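Side-chain contacts in AAA ATPase, central region (Enterococcus faecium, PDB 2R9G), which probably acts in replication-fork maintenance as part of an MgsA-family AAA+ ATPase, of which this C-terminal fragment forms a four-chain assembly: residues Asp125-Asp128 with His129-Asp132; Asp165-Asn169 with Ala170-Gln174; Lys176-Gly179 with Lys180-Ala184. All coordinates share one frame; numbering follows the deposited sequence.

Interaction 1 of 3, residues Asp125-Asp128 with His129-Asp132; sequences DVPD and HLRD
Asp128 and Arg131 send their side chains the same way, lying side by side across a tight turn, and meet in a salt bridge with OD1 of Asp128 3.1 Å from NE of Arg131. The bond is weak and bent, 134° at the hydrogen, and the carboxylate and guanidinium planes are turned 36° apart, so this is not the flat, two-pronged pairing of an ideal Asp-Arg bridge. One face of the guanidinium lies over the carbonyl of Val126, whose O comes to 2.9 Å from NH2 but at an angle too poor for a hydrogen bond. The arginine chain, extended from CG to NE, reaches this place past Val126, whose CG1 lies 3.9 Å from CG of Arg131 and 3.8 Å from CB of Leu130. Pro127 and Leu130 also run alongside each other, proline CD meeting leucine CD1 at 4.0 Å. The CB of His129 leaves pointing away from the proline segment; with CG between backbone N and carbonyl carbon (chi1 64°), the ring nevertheless comes obliquely to Pro127, CE1 3.6 Å from CB, while NE2 is bonded to the Gln161 carbonyl. Underneath, Leu130 N donates to Pro127 O at 2.8 Å, followed by a weak bond from Arg131 N to Asp128 O. The main partners of Arg131 are Asp12 and Asp16 of the second subunit, which its NH1 bridges, and Tyr36 of that subunit packs on Val126, Pro127 and Leu130. The whole is a pair of overlapping beta turns introduced by a proline, built into a subunit interface.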
loop_
_atom_site.group_PDB
_atom_site.type_symbol
_atom_site.label_atom_id
_atom_site.label_comp_id
_atom_site.label_asym_id
_atom_site.label_seq_id
_atom_site.Cartn_x
_atom_site.Cartn_y
_atom_site.Cartn_z
ATOM N N ASP C 125 -17.650 -31.040 -10.451
ATOM C CA ASP C 125 -17.340 -30.289 -11.665
ATOM C C ASP C 125 -17.818 -28.848 -11.543
ATOM O O ASP C 125 -18.681 -28.545 -10.718
ATOM C CB ASP C 125 -17.976 -30.951 -12.891
ATOM C CG ASP C 125 -17.143 -32.095 -13.437
ATOM O OD1 ASP C 125 -15.917 -32.125 -13.188
ATOM O OD2 ASP C 125 -17.714 -32.965 -14.125
ATOM N N VAL C 126 -17.228 -27.972 -12.355
ATOM C CA VAL C 126 -17.660 -26.585 -12.488
ATOM C C VAL C 126 -19.084 -26.587 -13.064
ATOM O O VAL C 126 -19.294 -27.112 -14.162
ATOM C CB VAL C 126 -16.711 -25.781 -13.436
ATOM C CG1 VAL C 126 -17.238 -24.377 -13.684
ATOM C CG2 VAL C 126 -15.294 -25.719 -12.881
ATOM N N PRO C 127 -20.064 -26.035 -12.312
ATOM C CA PRO C 127 -21.442 -25.919 -12.796
ATOM C C PRO C 127 -21.493 -25.189 -14.133
ATOM O O PRO C 127 -20.762 -24.214 -14.334
ATOM C CB PRO C 127 -22.125 -25.095 -11.704
ATOM C CG PRO C 127 -21.352 -25.396 -10.478
ATOM C CD PRO C 127 -19.933 -25.504 -10.942
ATOM N N ASP C 128 -22.349 -25.669 -15.033
ATOM C CA ASP C 128 -22.356 -25.250 -16.439
ATOM C C ASP C 128 -22.502 -23.747 -16.666
ATOM O O ASP C 128 -21.942 -23.207 -17.622
ATOM C CB ASP C 128 -23.422 -26.030 -17.216
ATOM C CG ASP C 128 -23.075 -27.505 -17.350
ATOM O OD1 ASP C 128 -22.158 -27.837 -18.130
ATOM O OD2 ASP C 128 -23.714 -28.334 -16.668
ATOM N N HIS C 129 -23.224 -23.076 -15.772
ATOM C CA HIS C 129 -23.400 -21.625 -15.855
ATOM C C HIS C 129 -22.166 -20.826 -15.399
ATOM O O HIS C 129 -22.123 -19.608 -15.579
ATOM C CB HIS C 129 -24.644 -21.179 -15.085
ATOM C CG HIS C 129 -24.567 -21.427 -13.613
ATOM N ND1 HIS C 129 -24.824 -22.659 -13.051
ATOM C CD2 HIS C 129 -24.272 -20.597 -12.585
ATOM C CE1 HIS C 129 -24.691 -22.577 -11.739
ATOM N NE2 HIS C 129 -24.354 -21.337 -11.431
ATOM N N LEU C 130 -21.175 -21.507 -14.823
ATOM C CA LEU C 130 -19.935 -20.857 -14.396
ATOM C C LEU C 130 -18.794 -21.033 -15.388
ATOM O O LEU C 130 -17.726 -20.434 -15.219
ATOM C CB LEU C 130 -19.491 -21.354 -13.023
ATOM C CG LEU C 130 -20.394 -21.107 -11.822
ATOM C CD1 LEU C 130 -19.656 -21.552 -10.600
ATOM C CD2 LEU C 130 -20.828 -19.645 -11.694
ATOM N N ARG C 131 -19.027 -21.853 -16.412
ATOM C CA ARG C 131 -18.019 -22.166 -17.420
ATOM C C ARG C 131 -17.800 -20.990 -18.362
ATOM O O ARG C 131 -18.677 -20.135 -18.516
ATOM C CB ARG C 131 -18.425 -23.408 -18.215
ATOM C CG ARG C 131 -18.475 -24.690 -17.396
ATOM C CD ARG C 131 -18.847 -25.890 -18.255
ATOM N NE ARG C 131 -19.213 -27.033 -17.421
ATOM C CZ ARG C 131 -18.374 -27.992 -17.042
ATOM N NH1 ARG C 131 -17.101 -27.965 -17.418
ATOM N NH2 ARG C 131 -18.810 -28.982 -16.275
ATOM N N ASP C 132 -16.621 -20.953 -18.981
ATOM C CA ASP C 132 -16.244 -19.874 -19.885
ATOM C C ASP C 132 -17.102 -19.918 -21.143
ATOM O O ASP C 132 -17.078 -20.899 -21.886
ATOM C CB ASP C 132 -14.752 -19.967 -20.237
ATOM C CG ASP C 132 -14.185 -18.656 -20.785
ATOM O OD1 ASP C 132 -14.859 -17.606 -20.684
ATOM O OD2 ASP C 132 -13.050 -18.676 -21.310
#

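Interaction 2 of 3, residues Asp165-Asn169 with Ala170-Gln174; sequences DKLKN and AQYYQ
Leu167 and Tyr172 both hold CG opposite the carbonyl carbon and next to the backbone N (chi1 -64° and -56°), which lets the leucine, first residue of a turn, meet the phenol end of the tyrosine two residues past its last. The two side chains cross at about a right angle. It is the tyrosine OH that touches, 3.6 Å from Leu167 CD2 and 4.1 Å from CD1, so the hydroxyl borders both methyls of the branch. Its polar need is met by Asp117 on helix 106-119, to which it is hydrogen-bonded; Leu167 also packs on that aspartate, and the phenol lies on Ala113 and Ala114 of the same helix. Closer in, Leu167 O accepts Ala170 N at 3.1 Å with a fairly straight N-H (162°). The alanine methyl folds over the closure of the turn: CB stands 3.3 Å from Leu167 O and 4.2 Å from Leu167 CB, a loose apolar contact beside the hydroxyl-methyl one. On the second subunit, His35 packs against both Leu167 and Tyr172, while OD1 of Asp31 accepts the backbone N of Tyr172 and of Tyr173. The tyrosine is therefore held within its own chain through its hydroxyl and to a neighbour through its backbone. The arrangement is a type I beta turn, Leu167 to Ala170, that redirects a long irregular segment along helix 106-119 at a subunit interface.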
loop_
_atom_site.group_PDB
_atom_site.type_symbol
_atom_site.label_atom_id
_atom_site.label_comp_id
_atom_site.label_asym_id
_atom_site.label_seq_id
_atom_site.Cartn_x
_atom_site.Cartn_y
_atom_site.Cartn_z
ATOM N N ASP C 165 -21.983 -29.112 -7.326
ATOM C CA ASP C 165 -23.104 -29.869 -6.749
ATOM C C ASP C 165 -22.701 -30.769 -5.581
ATOM O O ASP C 165 -23.396 -30.812 -4.570
ATOM C CB ASP C 165 -23.831 -30.683 -7.831
ATOM C CG ASP C 165 -24.699 -29.817 -8.750
ATOM O OD1 ASP C 165 -24.575 -28.570 -8.736
ATOM O OD2 ASP C 165 -25.516 -30.398 -9.497
ATOM N N LYS C 166 -21.561 -31.448 -5.712
ATOM C CA LYS C 166 -21.018 -32.302 -4.647
ATOM C C LYS C 166 -20.623 -31.547 -3.371
ATOM O O LYS C 166 -20.581 -32.136 -2.287
ATOM C CB LYS C 166 -19.814 -33.107 -5.159
ATOM C CG LYS C 166 -20.173 -34.336 -5.986
ATOM C CD LYS C 166 -18.954 -35.228 -6.193
ATOM C CE LYS C 166 -19.267 -36.406 -7.112
ATOM N NZ LYS C 166 -18.057 -37.235 -7.389
ATOM N N LEU C 167 -20.346 -30.251 -3.503
ATOM C CA LEU C 167 -19.854 -29.441 -2.387
ATOM C C LEU C 167 -20.793 -28.308 -1.989
ATOM O O LEU C 167 -20.343 -27.320 -1.413
ATOM C CB LEU C 167 -18.475 -28.857 -2.722
ATOM C CG LEU C 167 -17.319 -29.834 -2.934
ATOM C CD1 LEU C 167 -16.222 -29.184 -3.748
ATOM C CD2 LEU C 167 -16.784 -30.343 -1.605
ATOM N N LYS C 168 -22.088 -28.450 -2.273
ATOM C CA LYS C 168 -23.056 -27.359 -2.052
ATOM C C LYS C 168 -23.284 -27.011 -0.577
ATOM O O LYS C 168 -23.802 -25.939 -0.261
ATOM C CB LYS C 168 -24.392 -27.634 -2.773
ATOM C CG LYS C 168 -25.447 -28.454 -1.996
ATOM C CD LYS C 168 -25.163 -29.956 -2.018
ATOM C CE LYS C 168 -26.429 -30.785 -2.229
ATOM N NZ LYS C 168 -27.301 -30.840 -1.027
ATOM N N ASN C 169 -22.883 -27.918 0.311
ATOM C CA ASN C 169 -23.034 -27.734 1.754
ATOM C C ASN C 169 -21.716 -27.416 2.467
ATOM O O ASN C 169 -21.690 -27.301 3.697
ATOM C CB ASN C 169 -23.673 -28.981 2.383
ATOM C CG ASN C 169 -24.948 -29.416 1.670
ATOM O OD1 ASN C 169 -25.852 -28.611 1.431
ATOM N ND2 ASN C 169 -25.024 -30.701 1.334
ATOM N N ALA C 170 -20.635 -27.280 1.694
ATOM C CA ALA C 170 -19.295 -27.032 2.240
ATOM C C ALA C 170 -19.165 -25.638 2.842
ATOM O O ALA C 170 -19.580 -24.646 2.241
ATOM C CB ALA C 170 -18.229 -27.246 1.176
ATOM N N GLN C 171 -18.603 -25.577 4.042
ATOM C CA GLN C 171 -18.313 -24.312 4.692
ATOM C C GLN C 171 -16.873 -24.342 5.176
ATOM O O GLN C 171 -16.542 -25.029 6.147
ATOM C CB GLN C 171 -19.281 -24.060 5.851
ATOM C CG GLN C 171 -19.077 -22.722 6.556
ATOM C CD GLN C 171 -20.143 -22.423 7.598
ATOM O OE1 GLN C 171 -21.261 -22.936 7.534
ATOM N NE2 GLN C 171 -19.801 -21.574 8.559
ATOM N N TYR C 172 -16.020 -23.605 4.475
ATOM C CA TYR C 172 -14.591 -23.562 4.780
ATOM C C TYR C 172 -14.222 -22.393 5.682
ATOM O O TYR C 172 -13.370 -22.530 6.561
ATOM C CB TYR C 172 -13.782 -23.490 3.493
ATOM C CG TYR C 172 -14.066 -24.618 2.529
ATOM C CD1 TYR C 172 -13.986 -25.946 2.939
ATOM C CD2 TYR C 172 -14.409 -24.355 1.202
ATOM C CE1 TYR C 172 -14.247 -26.983 2.058
ATOM C CE2 TYR C 172 -14.668 -25.381 0.311
ATOM C CZ TYR C 172 -14.583 -26.695 0.746
ATOM O OH TYR C 172 -14.847 -27.722 -0.130
ATOM N N TYR C 173 -14.869 -21.251 5.459
ATOM C CA TYR C 173 -14.503 -20.028 6.126
ATOM C C TYR C 173 -15.326 -19.797 7.381
ATOM O O TYR C 173 -16.553 -19.670 7.329
ATOM C CB TYR C 173 -14.598 -18.832 5.168
ATOM C CG TYR C 173 -14.243 -17.506 5.812
ATOM C CD1 TYR C 173 -12.968 -17.282 6.338
ATOM C CD2 TYR C 173 -15.179 -16.477 5.892
ATOM C CE1 TYR C 173 -12.639 -16.073 6.936
ATOM C CE2 TYR C 173 -14.862 -15.258 6.489
ATOM C CZ TYR C 173 -13.589 -15.066 7.010
ATOM O OH TYR C 173 -13.254 -13.870 7.602
ATOM N N GLN C 174 -14.637 -19.768 8.510
ATOM C CA GLN C 174 -15.254 -19.347 9.756
ATOM C C GLN C 174 -14.574 -18.066 10.214
ATOM O O GLN C 174 -13.431 -18.092 10.692
ATOM C CB GLN C 174 -15.248 -20.454 10.823
ATOM C CG GLN C 174 -14.334 -21.636 10.526
ATOM C CD GLN C 174 -14.893 -22.962 11.036
ATOM O OE1 GLN C 174 -14.197 -23.722 11.707
ATOM N NE2 GLN C 174 -16.154 -23.244 10.713
#

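Interaction 3 of 3, residues Lys176-Gly179 with Lys180-Ala184; sequences KDTG and KYEQA
The N-terminal cap of helix 180-195 is formed here, with Gly179 at the N-cap and Glu182 folded back over the preceding loop. Gly179 O accepts Gln183 N at 3.1 Å, in the carbonyl plane, and more weakly Glu182 N. With CG anti to the backbone N (chi1 -151°) and the chain extended beyond it, Glu182 brings its carboxylate beside Lys176: OE2 takes a weak bond from Lys176 N at 3.3 Å, and OE1 lies 3.6 Å from Lys176 CB. Glycine has no side chain to cap with, so no capping box forms; a water links Glu182 to Gly179 instead, accepting from Gly179 N at 3.0 Å and donating to Glu182 OE1 at 2.8 Å and to Thr178 OG1 at 2.7 Å. Thr178 OG1 is also bonded to the carbonyl of Lys103. Farther round, Gln183 lays CG 3.7 Å from Asp177 CB and sends NE2 to Asp177 O in a weak but fairly straight bond (161°). The carboxylate of Glu182 has further partners in Ser104 at OE1 and in Ser106 and Tyr173 at OE2; so many donors, close to a helix N terminus, would probably favour its ionised form. The first turn of helix 180-195 is thus joined to the loop after helix 88-100 and to the start of helix 106-119, while Tyr181 reaches out to Asp97 and Asn65 of the second subunit.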
loop_
_atom_site.group_PDB
_atom_site.type_symbol
_atom_site.label_atom_id
_atom_site.label_comp_id
_atom_site.label_asym_id
_atom_site.label_seq_id
_atom_site.Cartn_x
_atom_site.Cartn_y
_atom_site.Cartn_z
ATOM N N LYS C 176 -13.443 -14.572 12.071
ATOM C CA LYS C 176 -13.028 -14.286 13.431
ATOM C C LYS C 176 -13.287 -12.824 13.732
ATOM O O LYS C 176 -13.575 -12.039 12.832
ATOM C CB LYS C 176 -11.561 -14.668 13.626
ATOM C CG LYS C 176 -11.326 -16.173 13.519
ATOM C CD LYS C 176 -9.993 -16.567 14.121
ATOM C CE LYS C 176 -9.994 -18.022 14.563
ATOM N NZ LYS C 176 -8.889 -18.280 15.537
ATOM N N ASP C 177 -13.219 -12.464 15.004
ATOM C CA ASP C 177 -13.517 -11.094 15.411
ATOM C C ASP C 177 -12.387 -10.495 16.239
ATOM O O ASP C 177 -12.616 -9.624 17.082
ATOM C CB ASP C 177 -14.877 -11.012 16.138
ATOM C CG ASP C 177 -14.997 -11.977 17.326
ATOM O OD1 ASP C 177 -13.974 -12.414 17.901
ATOM O OD2 ASP C 177 -16.149 -12.292 17.693
ATOM N N THR C 178 -11.167 -10.974 15.986
ATOM C CA THR C 178 -9.979 -10.508 16.700
ATOM C C THR C 178 -9.632 -9.062 16.338
ATOM O O THR C 178 -9.033 -8.349 17.137
ATOM C CB THR C 178 -8.752 -11.439 16.489
ATOM O OG1 THR C 178 -8.619 -11.755 15.103
ATOM C CG2 THR C 178 -8.910 -12.732 17.264
ATOM N N GLY C 179 -10.023 -8.632 15.142
ATOM C CA GLY C 179 -9.904 -7.235 14.755
ATOM C C GLY C 179 -11.122 -6.706 14.020
ATOM O O GLY C 179 -11.901 -7.477 13.443
ATOM N N LYS C 180 -11.249 -5.380 14.018
ATOM C CA LYS C 180 -12.376 -4.657 13.421
ATOM C C LYS C 180 -12.590 -4.894 11.927
ATOM O O LYS C 180 -13.721 -4.779 11.442
ATOM C CB LYS C 180 -12.236 -3.153 13.674
ATOM C CG LYS C 180 -12.649 -2.712 15.071
ATOM C CD LYS C 180 -12.718 -1.190 15.163
ATOM C CE LYS C 180 -13.104 -0.722 16.563
ATOM N NZ LYS C 180 -11.987 -0.892 17.539
ATOM N N TYR C 181 -11.524 -5.208 11.194
ATOM C CA TYR C 181 -11.669 -5.461 9.766
ATOM C C TYR C 181 -12.432 -6.755 9.475
ATOM O O TYR C 181 -13.305 -6.782 8.595
ATOM C CB TYR C 181 -10.320 -5.466 9.050
ATOM C CG TYR C 181 -10.460 -5.357 7.550
ATOM C CD1 TYR C 181 -10.588 -4.117 6.934
ATOM C CD2 TYR C 181 -10.474 -6.493 6.744
ATOM C CE1 TYR C 181 -10.721 -4.011 5.552
ATOM C CE2 TYR C 181 -10.607 -6.395 5.365
ATOM C CZ TYR C 181 -10.727 -5.158 4.777
ATOM O OH TYR C 181 -10.858 -5.058 3.408
ATOM N N GLU C 182 -12.099 -7.814 10.209
ATOM C CA GLU C 182 -12.718 -9.118 9.999
ATOM C C GLU C 182 -14.042 -9.267 10.761
ATOM O O GLU C 182 -14.835 -10.165 10.467
ATOM C CB GLU C 182 -11.745 -10.242 10.352
ATOM C CG GLU C 182 -11.969 -11.525 9.568
ATOM C CD GLU C 182 -11.182 -12.714 10.107
ATOM O OE1 GLU C 182 -10.354 -12.544 11.028
ATOM O OE2 GLU C 182 -11.400 -13.829 9.603
ATOM N N GLN C 183 -14.279 -8.385 11.734
ATOM C CA GLN C 183 -15.590 -8.272 12.369
ATOM C C GLN C 183 -16.609 -7.903 11.296
ATOM O O GLN C 183 -17.663 -8.519 11.196
ATOM C CB GLN C 183 -15.590 -7.189 13.444
ATOM C CG GLN C 183 -14.948 -7.574 14.754
ATOM C CD GLN C 183 -14.893 -6.412 15.731
ATOM O OE1 GLN C 183 -15.656 -5.450 15.613
ATOM N NE2 GLN C 183 -13.984 -6.491 16.701
ATOM N N ALA C 184 -16.248 -6.913 10.485
ATOM C CA ALA C 184 -17.082 -6.409 9.410
ATOM C C ALA C 184 -17.199 -7.386 8.237
ATOM O O ALA C 184 -18.269 -7.490 7.630
ATOM C CB ALA C 184 -16.554 -5.051 8.932
HETATM O O HOH W 1 -9.665 -10.617 12.875
#

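Overall arrangement
The three contacts follow in series along the chain, none nested in or crossing another; interactions 1 and 2 close short turns, and interaction 3 caps the start of helix 180-195. Interaction 1 comes first along the chain, in the long irregular region after helix 106-119; interaction 2 follows in the same region, its centre about 17 Å away and its nearest atoms about 5 Å away without touching. Both face the second subunit. From there the chain runs along helix 106-119 to interaction 3, about 33 Å from interaction 1, centre to centre. Interactions 2 and 3 touch through Tyr173 and Glu182, so the extended segment is tied to the start of the last helix.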